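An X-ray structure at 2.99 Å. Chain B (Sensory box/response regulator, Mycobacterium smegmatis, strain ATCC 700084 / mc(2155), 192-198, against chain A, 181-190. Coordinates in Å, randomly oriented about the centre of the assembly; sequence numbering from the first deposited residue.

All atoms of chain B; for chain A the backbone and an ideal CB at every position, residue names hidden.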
# COMPACT_ATOMS: atom_id res chain seq x y z
N ALA B 192 -2.32 3.55 -13.08
CA ALA B 192 -2.91 2.34 -13.65
C ALA B 192 -4.03 1.81 -12.76
O ALA B 192 -5.12 1.50 -13.23
CB ALA B 192 -1.84 1.28 -13.85
N LEU B 193 -3.74 1.72 -11.46
CA LEU B 193 -4.71 1.27 -10.46
C LEU B 193 -5.98 2.12 -10.51
O LEU B 193 -7.08 1.58 -10.60
CB LEU B 193 -4.12 1.33 -9.05
CG LEU B 193 -3.22 0.17 -8.65
CD1 LEU B 193 -2.38 0.52 -7.44
CD2 LEU B 193 -4.05 -1.08 -8.38
N ALA B 194 -5.80 3.43 -10.43
CA ALA B 194 -6.93 4.36 -10.48
C ALA B 194 -7.76 4.09 -11.72
O ALA B 194 -8.98 3.87 -11.64
CB ALA B 194 -6.45 5.79 -10.46
N GLY B 195 -7.09 4.08 -12.87
CA GLY B 195 -7.72 3.78 -14.15
C GLY B 195 -8.46 2.45 -14.10
O GLY B 195 -9.63 2.38 -14.48
N ALA B 196 -7.77 1.43 -13.62
CA ALA B 196 -8.32 0.08 -13.51
C ALA B 196 -9.50 -0.03 -12.54
O ALA B 196 -10.41 -0.83 -12.75
CB ALA B 196 -7.22 -0.89 -13.12
N PHE B 197 -9.48 0.78 -11.48
CA PHE B 197 -10.55 0.77 -10.46
C PHE B 197 -11.64 1.81 -10.70
O PHE B 197 -12.54 1.98 -9.86
CB PHE B 197 -9.96 0.94 -9.06
CG PHE B 197 -9.58 -0.36 -8.41
CD1 PHE B 197 -10.51 -1.06 -7.65
CD2 PHE B 197 -8.31 -0.88 -8.56
CE1 PHE B 197 -10.17 -2.26 -7.06
CE2 PHE B 197 -7.96 -2.09 -7.97
CZ PHE B 197 -8.90 -2.77 -7.22
N GLY B 198 -11.58 2.50 -11.84
CA GLY B 198 -12.56 3.52 -12.19
C GLY B 198 -12.59 4.69 -11.22
O GLY B 198 -13.65 5.24 -10.93
N UNK A 181 -12.72 -9.38 -9.06
CA UNK A 181 -12.23 -8.41 -10.05
C UNK A 181 -11.17 -7.45 -9.50
O UNK A 181 -10.36 -6.93 -10.27
CB UNK A 181 -13.41 -7.60 -10.59
N UNK A 182 -11.21 -7.21 -8.19
CA UNK A 182 -10.27 -6.30 -7.54
C UNK A 182 -8.85 -6.83 -7.46
O UNK A 182 -7.90 -6.05 -7.39
CB UNK A 182 -10.76 -5.98 -6.13
N UNK A 183 -8.71 -8.15 -7.46
CA UNK A 183 -7.41 -8.80 -7.29
C UNK A 183 -6.46 -8.51 -8.45
O UNK A 183 -5.35 -8.02 -8.25
CB UNK A 183 -7.60 -10.31 -7.14
N UNK A 184 -6.91 -8.80 -9.66
CA UNK A 184 -6.05 -8.76 -10.85
C UNK A 184 -5.31 -7.42 -11.07
O UNK A 184 -4.11 -7.44 -11.31
CB UNK A 184 -6.90 -9.06 -12.08
N UNK A 185 -6.03 -6.28 -10.99
CA UNK A 185 -5.34 -4.98 -11.11
C UNK A 185 -4.24 -4.78 -10.07
O UNK A 185 -3.18 -4.22 -10.38
CB UNK A 185 -6.36 -3.84 -10.99
N UNK A 186 -4.50 -5.24 -8.85
CA UNK A 186 -3.54 -5.12 -7.76
C UNK A 186 -2.35 -6.03 -8.01
O UNK A 186 -1.20 -5.64 -7.83
CB UNK A 186 -4.20 -5.45 -6.42
N UNK A 187 -2.65 -7.25 -8.44
CA UNK A 187 -1.61 -8.20 -8.82
C UNK A 187 -0.83 -7.66 -10.02
O UNK A 187 0.39 -7.74 -10.07
CB UNK A 187 -2.22 -9.57 -9.14
N UNK A 188 -1.55 -7.08 -10.98
CA UNK A 188 -0.92 -6.54 -12.19
C UNK A 188 0.01 -5.38 -11.82
O UNK A 188 1.08 -5.21 -12.41
CB UNK A 188 -1.98 -6.08 -13.19
N UNK A 189 -0.40 -4.60 -10.83
CA UNK A 189 0.38 -3.46 -10.36
C UNK A 189 1.69 -3.90 -9.70
O UNK A 189 2.77 -3.52 -10.14
CB UNK A 189 -0.45 -2.63 -9.38
N UNK A 190 1.57 -4.72 -8.65
CA UNK A 190 2.73 -5.17 -7.87
C UNK A 190 3.83 -5.82 -8.74
O UNK A 190 5.02 -5.67 -8.45
CB UNK A 190 2.27 -6.16 -6.80

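Two nearly antiparallel helix segments, their axes 9.8 Å apart at closest approach and at 165° to one another, pack through what chain B offers here: the apolar side chains of Leu B193, Ala B196 and Phe B197. No side chain of this stretch of chain B carries a charge or a polar group, so positions facing it should be apolar and fitted by size.

Position 181 lies before the helix, its CB sideways and with nothing of chain B within 5.5 Å. Many residues would do; the phi of -72° also admits proline, and Pro A181 is found.

At 182 the CB again points sideways, but an ideal CB would stand 3.9 Å from Phe B197 CZ. A small residue, glycine or alanine, suits best, although the backbone angles, -71/-26, do not demand glycine. The residue is Gly A182; its carbonyl atom O lies 3.4 Å from Phe B197 CZ, so the aromatic ring end rests close to bare backbone.

Position 183 points away and 184 is out of reach. Almost any helix-compatible residue, polar or apolar, would do at either as far as this stretch is concerned. They are Asp A183, whose OD1 is hydrogen-bonded elsewhere in the structure, and Leu A184.

Position 185 points toward chain B, its ideal CB close to Ala B196 and Phe B197. A compact apolar residue such as alanine, valine or proline would fit, and a phi of -58° permits the last. Pro A185 places its CB 3.9 Å from Ala B196 CB and 3.8 Å from Phe B197 CE2, while its O lies 3.8 Å from Leu B193 CD2.

At 186 the CB points sideways, 4.8 Å from Leu B193 CD2, leaving space for a longer aliphatic chain to reach back: leucine, isoleucine or methionine. Ile A186, with chi1 m and chi2 t, brings CG1 to 4.0 Å from Phe B197 CE2, near the ring plane at its edge, and to 4.2 Å from Leu B193 CD2.

Positions 187 and 190 are out of reach; this stretch of chain B sets no limit, many helix-tolerated residues would suit, and Val A187 and Val A190 occupy them.

From 188 the CB points sideways with nothing near it, so a long, flexible chain, polar or charged, could turn back to the margin of the contact. The end of Arg A188 does; its NH1 lies 4.4 Å from Ala B196 CB, a contact at the guanidinium edge without a hydrogen bond.

At 189 the CB points toward chain B and already lies 4.0 Å from Leu B193 CG. A small residue, alanine, glycine or serine, would fit, alanine best because a methyl meets the apolar Leu B193; Ala A189 makes that contact.

Chain A (181-190) PGDLPIVRAV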
# COMPACT_ATOMS: atom_id res chain seq x y z
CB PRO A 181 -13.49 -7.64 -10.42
CG PRO A 181 -14.31 -7.67 -9.18
CD PRO A 181 -14.06 -9.02 -8.57
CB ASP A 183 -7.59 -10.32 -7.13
CG ASP A 183 -8.09 -10.71 -5.74
OD1 ASP A 183 -8.57 -9.83 -5.00
OD2 ASP A 183 -8.00 -11.90 -5.38
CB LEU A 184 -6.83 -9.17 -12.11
CG LEU A 184 -6.08 -9.08 -13.44
CD1 LEU A 184 -4.72 -9.78 -13.42
CD2 LEU A 184 -6.94 -9.65 -14.56
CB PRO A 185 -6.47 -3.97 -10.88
CG PRO A 185 -7.71 -4.70 -11.24
CD PRO A 185 -7.48 -6.12 -10.85
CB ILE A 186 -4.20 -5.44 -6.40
CG1 ILE A 186 -5.27 -4.38 -6.08
CG2 ILE A 186 -3.16 -5.48 -5.29
CD1 ILE A 186 -6.18 -4.73 -4.92
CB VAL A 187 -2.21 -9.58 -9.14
CG1 VAL A 187 -1.17 -10.51 -9.75
CG2 VAL A 187 -2.79 -10.21 -7.88
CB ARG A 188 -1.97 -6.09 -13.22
CG ARG A 188 -1.51 -6.26 -14.65
CD ARG A 188 -2.42 -5.56 -15.66
NE ARG A 188 -3.78 -6.10 -15.67
CZ ARG A 188 -4.87 -5.46 -15.25
NH1 ARG A 188 -4.81 -4.22 -14.76
NH2 ARG A 188 -6.06 -6.06 -15.33
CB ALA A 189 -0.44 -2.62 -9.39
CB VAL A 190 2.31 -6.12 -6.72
CG1 VAL A 190 1.74 -7.42 -7.25
CG2 VAL A 190 3.48 -6.39 -5.77
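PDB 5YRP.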